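Local coordinates for putative cell adhesion protein (Parabacteroides distasonis, PDB 3LIU), which probably serves as a fimbrial subunit of the FimA/Mfa1 family, assembling into a distinct type of pilus used in cell adhesion, at residues Leu21-Glu26 with Ala41-Leu46; Val87-Ala92 with Gly124-Ser129; Ile367-Glu372 with Ser380-Ala385. One frame throughout, in Å; residues are numbered along the deposited sequence. Where two conformers were deposited one is given.

Overall arrangement
From the N terminus, Leu21-Glu26 meets Ala41-Leu46 in contact 1, closing a loop in which residues 27-35 could not be modelled. Contact 2 follows, joining Val87-Ala92 to Gly124-Ser129 across a longer excursion that holds helices 94-101 and 106-110. The two touch, with centres 8 Å apart, and strands 45-52 and 82-90 run as neighbours between them; Asn-91 of contact 2 reaches the backbone of Asp-42 and Asn-44 in contact 1. Contact 3 closes the short loop between strands 358-366 and 383-391, its centre about 40 Å from that of contact 2, on the opposite side of the chain's centre. All three come in series; none nests or crosses.

Contact 1 of 3, residues Leu21-Glu26 with Ala41-Leu46; sequences LAIKSE and ADVNTL
Leu21-Glu26 and Ala41-Leu46 run in nearly opposite directions, 164° apart over the parts that touch, but they are not paired as neighbouring strands. No hydrogen bond joins them, and the gap narrows along their length: the CA atoms of Ile-23 and Leu-46 stand 9.2 Å apart, those of Glu-26 and Ala-41 only 5.9 Å. At the wide end Ile-23 and Leu-46 meet by the tips of their side chains; at the narrow end the backbones come close to each other.

Ile-23 does most of the work from its strand. Its chi1 of 68° puts CG1 in the crowded position between the backbone N and the carbonyl carbon, with CG2 beside the N, so that both branches flank one methyl of Leu-46 and CD1 goes on to Val-43. Leu-46 comes tip to tip from across, its CD1 lying 4.0 Å from Ile-23 CG2 and just as near to CG1. The end of the longer branch, Ile-23 CD1, meets Val-43 CG2 at 4.2 Å, again tip to tip. That same valine methyl also lies 4.1 Å from Ser-25 OG, so Val-43 CG2 sits over the point where the strand gives way to loop. Further on, Glu-26 and Ala-41 touch through their CB atoms at 3.8 Å; OE1 of Glu-26 makes a long, weak ion pair with Arg-173.

The apolar group continues on other strands: Leu-46 also packs on Val-88 and Ala-90, and Val-43 on Ala-64, while backbone bonds from Ile-23 to Lys-72 tie its strand to strand 71-80. Aliphatic side chains thus meet tip to tip, from a strand and from the loop leading into the next strand, consistent with packing across the interior of a transthyretin-like beta domain, the clan to which the FimA family is assigned.

Contact 2 of 3, residues Val87-Ala92 with Gly124-Ser129; sequences VVVANA and GLTMSS
Asn-91, Ser-129 and Met-127 are among the residues that lose most surface here, two flanking a short antiparallel ladder and one within it. Asn-91 follows strand 82-90 with left-handed backbone angles (67°/31°), which turn its amide over Gly-124 and Leu-125. ND2 donates to Leu-125 O at 3.0 Å; the oxygen lies in the amide plane, though the nitrogen sits above the carbonyl plane. The amide is held from other sides as well, ND2 by Asp-42 O and OD1 by Asn-44 N, so its rotation is well fixed.

At the far end, Ser-129 N gives its hydrogen to Val-88 O at 2.9 Å, nearly along the C=O axis. The chi1 of Ser-129, 76°, brings OG round to accept from Val-88 N at 3.0 Å, so a hydroxyl receives this strand N-H.

Between them the selenomethionine Met-127 forms a hydrogen-bonded pair with Ala-90, the N-to-O distances being 2.7 Å from Ala-90 N to Met-127 O and 3.1 Å from Met-127 N to Ala-90 O. Its CB lies 4.0 Å from Ala-90 CB, and its extended chain carries CE to Asn-91 ND2. This is a buried antiparallel strand pair edged by side-chain-to-backbone bonds, consistent with the beta domain of the FimA family.

Contact 3 of 3, residues Ile367-Glu372 with Ser380-Ala385; sequences IGPGSE and STNVSA
Two hydrogen bonds carry this contact, and Asn-382 supplies one partner to each. From its backbone, Asn-382 O accepts the N-H of Ile-367 at 2.9 Å, a straight bond at 173° although the donor stands above the carbonyl plane rather than on a lone pair. From its side chain, ND2 donates to Pro-369 O at 2.7 Å. The second differs in its approach: the nitrogen lies in the carbonyl plane, on a lone pair, and the oxygen lies in the amide plane, with the bond almost linear at 177°. Left-handed backbone angles at Asn-382, with CG beside its own backbone N (chi1 -74°), let one residue face the other segment with both carbonyl and amide.

The van der Waals contacts gather round the same residue. Its amide lies across Gly-368, with CG 3.5 Å from Gly-368 CA; the glycine runs through fully extended and has no side chain there to intervene. The ring of Pro-369 crosses the amide obliquely, its CD coming 3.2 Å from Asn-382 ND2. On the other flank Ile-367 lays CG1 against the backbone of Asn-382, 3.6 Å from its O.

Beyond the two segments, other carbonyls of 367-372 have donors too: Ile-367 O meets the hydroxyl of Tyr-193 and Gly-368 O that of Tyr-333. Val-383, turned away from Ile367-Glu372, packs on Leu-364 and Ile-335.

A backbone bond between Ser-384 and Thr-365 continues the antiparallel pairing into strands 358-366 and 383-391. This is the base of the long loop of a beta-hairpin, where the Ile-367 to Asn-382 backbone bond is joined by an asparagine amide that reaches across to hold the extended Gly-Pro-Gly stretch leaving the strand.

Contact 1 of 3, residues Leu21-Glu26 with Ala41-Leu46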
# COMPACT_ATOMS: atom_id res chain seq x y z
N LEU A 21 -15.75 -11.43 18.16
CA LEU A 21 -14.84 -11.77 17.05
C LEU A 21 -13.40 -11.51 17.50
O LEU A 21 -13.15 -10.52 18.14
CB LEU A 21 -15.23 -10.96 15.80
CG LEU A 21 -14.52 -11.27 14.48
CD1 LEU A 21 -15.46 -11.06 13.29
CD2 LEU A 21 -13.23 -10.47 14.32
N ALA A 22 -12.48 -12.44 17.23
CA ALA A 22 -11.07 -12.27 17.56
C ALA A 22 -10.20 -12.23 16.30
O ALA A 22 -10.40 -13.05 15.37
CB ALA A 22 -10.63 -13.36 18.50
N ILE A 23 -9.28 -11.25 16.22
CA ILE A 23 -8.34 -11.16 15.07
C ILE A 23 -6.90 -11.49 15.45
O ILE A 23 -6.47 -11.29 16.62
CB ILE A 23 -8.40 -9.78 14.36
CG1 ILE A 23 -7.85 -8.66 15.27
CG2 ILE A 23 -9.88 -9.46 13.96
CD1 ILE A 23 -6.33 -8.46 15.24
N LYS A 24 -6.15 -12.02 14.50
CA LYS A 24 -4.74 -12.33 14.72
C LYS A 24 -3.93 -11.05 14.65
O LYS A 24 -4.13 -10.25 13.74
CB LYS A 24 -4.24 -13.30 13.67
CG LYS A 24 -2.87 -13.88 13.96
CD LYS A 24 -2.24 -14.46 12.66
CE LYS A 24 -2.89 -15.78 12.27
NZ LYS A 24 -2.68 -16.12 10.83
N SER A 25 -3.02 -10.86 15.60
CA SER A 25 -2.28 -9.60 15.74
C SER A 25 -0.77 -9.86 15.84
O SER A 25 -0.35 -10.81 16.52
CB SER A 25 -2.76 -8.85 17.00
OG SER A 25 -2.61 -7.44 16.85
N GLU A 26 0.03 -9.01 15.19
CA GLU A 26 1.51 -9.14 15.17
C GLU A 26 2.21 -8.42 16.34
O GLU A 26 2.22 -7.18 16.44
CB GLU A 26 2.08 -8.64 13.82
CG GLU A 26 1.26 -9.08 12.59
CD GLU A 26 2.05 -9.04 11.30
OE1 GLU A 26 3.03 -8.25 11.17
OE2 GLU A 26 1.68 -9.81 10.39
N ALA A 41 1.93 -2.55 12.60
CA ALA A 41 1.06 -3.68 12.90
C ALA A 41 -0.04 -3.32 13.89
O ALA A 41 -0.83 -4.18 14.28
CB ALA A 41 1.90 -4.89 13.46
N ASP A 42 -0.12 -2.06 14.33
CA ASP A 42 -1.14 -1.72 15.33
C ASP A 42 -2.58 -1.94 14.78
O ASP A 42 -2.87 -1.62 13.62
CB ASP A 42 -1.04 -0.26 15.80
CG ASP A 42 0.23 0.06 16.59
OD1 ASP A 42 1.01 -0.86 16.94
OD2 ASP A 42 0.44 1.26 16.84
N VAL A 43 -3.45 -2.47 15.64
CA VAL A 43 -4.87 -2.61 15.41
C VAL A 43 -5.55 -1.84 16.49
O VAL A 43 -5.61 -2.26 17.64
CB VAL A 43 -5.27 -4.08 15.46
CG1 VAL A 43 -6.77 -4.23 15.42
CG2 VAL A 43 -4.54 -4.82 14.28
N ASN A 44 -6.04 -0.66 16.15
CA ASN A 44 -6.65 0.23 17.15
C ASN A 44 -8.17 0.11 17.19
O ASN A 44 -8.79 0.07 18.23
CB ASN A 44 -6.27 1.65 16.79
CG ASN A 44 -4.80 1.85 16.80
OD1 ASN A 44 -4.13 1.41 17.72
ND2 ASN A 44 -4.28 2.54 15.79
N THR A 45 -8.78 0.05 16.01
CA THR A 45 -10.23 -0.08 15.90
C THR A 45 -10.51 -1.23 14.96
O THR A 45 -9.70 -1.49 14.06
CB THR A 45 -10.93 1.20 15.35
OG1 THR A 45 -10.50 1.44 14.00
CG2 THR A 45 -10.69 2.45 16.22
N LEU A 46 -11.65 -1.87 15.17
CA LEU A 46 -12.20 -2.84 14.22
C LEU A 46 -13.61 -2.46 13.80
O LEU A 46 -14.49 -2.19 14.65
CB LEU A 46 -12.22 -4.25 14.81
CG LEU A 46 -10.81 -4.79 15.04
CD1 LEU A 46 -10.91 -6.10 15.82
CD2 LEU A 46 -10.09 -5.03 13.73

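Contact 2 of 3, residues Val87-Ala92 with Gly124-Ser129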
# COMPACT_ATOMS: atom_id res chain seq x y z
N VAL A 87 -17.02 -9.39 7.22
CA VAL A 87 -15.72 -8.84 6.88
C VAL A 87 -15.28 -7.86 7.98
O VAL A 87 -16.09 -7.15 8.57
CB VAL A 87 -15.72 -8.20 5.45
CG1 VAL A 87 -16.91 -7.23 5.26
CG2 VAL A 87 -14.38 -7.49 5.15
N VAL A 88 -13.99 -7.85 8.26
CA VAL A 88 -13.44 -7.04 9.31
C VAL A 88 -12.45 -6.09 8.70
O VAL A 88 -11.58 -6.50 7.92
CB VAL A 88 -12.72 -7.94 10.33
CG1 VAL A 88 -12.12 -7.11 11.49
CG2 VAL A 88 -13.69 -8.99 10.84
N VAL A 89 -12.56 -4.82 9.08
CA VAL A 89 -11.63 -3.79 8.68
C VAL A 89 -10.97 -3.18 9.92
O VAL A 89 -11.64 -2.69 10.82
CB VAL A 89 -12.34 -2.65 7.87
CG1 VAL A 89 -11.32 -1.49 7.56
CG2 VAL A 89 -12.94 -3.20 6.56
N ALA A 90 -9.66 -3.18 9.95
CA ALA A 90 -8.91 -2.50 11.02
C ALA A 90 -8.55 -1.09 10.63
O ALA A 90 -8.14 -0.82 9.49
CB ALA A 90 -7.60 -3.28 11.37
N ASN A 91 -8.67 -0.19 11.61
CA ASN A 91 -8.11 1.16 11.55
C ASN A 91 -8.77 2.06 10.49
O ASN A 91 -8.12 2.90 9.89
CB ASN A 91 -6.59 1.09 11.36
CG ASN A 91 -5.88 0.35 12.51
OD1 ASN A 91 -6.30 0.46 13.65
ND2 ASN A 91 -4.85 -0.44 12.18
N ALA A 92 -10.04 1.85 10.22
CA ALA A 92 -10.76 2.71 9.29
C ALA A 92 -10.81 4.14 9.81
O ALA A 92 -11.13 4.38 11.00
CB ALA A 92 -12.16 2.18 9.02
N GLY A 124 -2.99 4.07 12.54
CA GLY A 124 -2.92 2.66 12.24
C GLY A 124 -3.21 2.49 10.77
O GLY A 124 -4.01 3.22 10.20
N LEU A 125 -2.54 1.55 10.13
CA LEU A 125 -2.71 1.32 8.70
C LEU A 125 -3.99 0.53 8.47
O LEU A 125 -4.32 -0.37 9.24
CB LEU A 125 -1.51 0.54 8.15
CG LEU A 125 -0.18 1.26 8.30
CD1 LEU A 125 0.93 0.43 7.77
CD2 LEU A 125 -0.24 2.61 7.54
N THR A 126 -4.73 0.87 7.42
CA THR A 126 -5.96 0.16 7.17
C THR A 126 -5.64 -1.29 6.78
O THR A 126 -4.79 -1.53 5.93
CB THR A 126 -6.79 0.78 6.04
OG1 THR A 126 -6.85 2.21 6.20
CG2 THR A 126 -8.22 0.18 6.07
N MSE A 127 -6.32 -2.25 7.39
CA MSE A 127 -6.15 -3.68 7.05
C MSE A 127 -7.54 -4.32 6.93
O MSE A 127 -8.48 -3.85 7.57
CB MSE A 127 -5.41 -4.42 8.19
CG MSE A 127 -4.11 -3.84 8.58
SE MSE A 127 -3.73 -4.27 10.43
CE MSE A 127 -2.11 -3.16 10.62
N SER A 128 -7.64 -5.41 6.19
CA SER A 128 -8.90 -6.14 6.10
C SER A 128 -8.72 -7.64 6.09
O SER A 128 -7.70 -8.13 5.69
CB SER A 128 -9.66 -5.79 4.84
OG SER A 128 -8.81 -5.84 3.71
N SER A 129 -9.77 -8.33 6.52
CA SER A 129 -9.91 -9.77 6.38
C SER A 129 -10.52 -10.10 5.04
O SER A 129 -10.95 -9.22 4.32
CB SER A 129 -10.82 -10.29 7.48
OG SER A 129 -12.20 -10.00 7.22

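Contact 3 of 3, residues Ile367-Glu372 with Ser380-Ala385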
# COMPACT_ATOMS: atom_id res chain seq x y z
N ILE A 367 25.24 4.44 -12.93
CA ILE A 367 26.36 4.20 -13.85
C ILE A 367 26.67 5.37 -14.80
O ILE A 367 27.42 5.22 -15.76
CB ILE A 367 26.15 2.88 -14.65
CG1 ILE A 367 24.97 3.00 -15.62
CG2 ILE A 367 25.95 1.68 -13.66
CD1 ILE A 367 25.00 1.94 -16.73
N GLY A 368 26.12 6.54 -14.52
CA GLY A 368 26.32 7.70 -15.38
C GLY A 368 25.48 8.84 -14.86
O GLY A 368 24.78 8.67 -13.85
N PRO A 369 25.56 10.02 -15.51
CA PRO A 369 24.83 11.18 -15.04
C PRO A 369 23.34 10.97 -15.27
O PRO A 369 22.93 10.38 -16.27
CB PRO A 369 25.34 12.32 -15.92
CG PRO A 369 26.45 11.76 -16.75
CD PRO A 369 26.21 10.29 -16.80
N GLY A 370 22.55 11.47 -14.34
CA GLY A 370 21.12 11.43 -14.43
C GLY A 370 20.61 12.60 -15.24
O GLY A 370 21.36 13.31 -15.89
N SER A 371 19.30 12.79 -15.18
CA SER A 371 18.62 13.86 -15.89
C SER A 371 18.49 15.04 -14.98
O SER A 371 18.28 14.88 -13.78
CB SER A 371 17.21 13.42 -16.32
OG SER A 371 16.50 14.50 -16.91
N GLU A 372 18.53 16.23 -15.58
CA GLU A 372 18.30 17.44 -14.81
C GLU A 372 16.81 17.57 -14.46
O GLU A 372 16.48 18.34 -13.58
CB GLU A 372 18.89 18.70 -15.51
CG GLU A 372 20.41 18.60 -15.63
CD GLU A 372 21.13 19.86 -16.19
OE1 GLU A 372 20.49 20.62 -16.95
OE2 GLU A 372 22.35 20.06 -15.88
N SER A 380 20.40 8.66 -21.61
CA SER A 380 20.28 7.30 -21.04
C SER A 380 19.86 7.42 -19.60
O SER A 380 20.24 8.39 -18.91
CB SER A 380 21.63 6.57 -21.04
OG SER A 380 22.44 6.94 -22.13
N THR A 381 19.11 6.42 -19.13
CA THR A 381 18.65 6.41 -17.74
C THR A 381 19.86 6.41 -16.77
O THR A 381 19.83 7.08 -15.74
CB THR A 381 17.78 5.16 -17.47
OG1 THR A 381 18.56 3.99 -17.70
CG2 THR A 381 16.52 5.12 -18.38
N ASN A 382 20.91 5.69 -17.13
CA ASN A 382 22.15 5.55 -16.32
C ASN A 382 21.94 5.00 -14.91
O ASN A 382 22.73 5.28 -13.99
CB ASN A 382 22.93 6.87 -16.29
CG ASN A 382 23.63 7.15 -17.60
OD1 ASN A 382 23.99 6.22 -18.31
ND2 ASN A 382 23.84 8.41 -17.92
N VAL A 383 20.91 4.17 -14.78
CA VAL A 383 20.60 3.53 -13.52
C VAL A 383 20.13 2.11 -13.78
O VAL A 383 19.46 1.84 -14.76
CB VAL A 383 19.57 4.32 -12.69
CG1 VAL A 383 18.23 4.48 -13.43
CG2 VAL A 383 19.39 3.69 -11.30
N SER A 384 20.57 1.20 -12.93
CA SER A 384 20.12 -0.18 -12.93
C SER A 384 19.51 -0.42 -11.54
O SER A 384 20.05 0.08 -10.53
CB SER A 384 21.33 -1.08 -13.18
OG SER A 384 21.02 -2.41 -12.88
N ALA A 385 18.36 -1.09 -11.50
CA ALA A 385 17.66 -1.33 -10.25
C ALA A 385 17.40 -2.81 -10.00
O ALA A 385 17.07 -3.53 -10.89
CB ALA A 385 16.32 -0.57 -10.23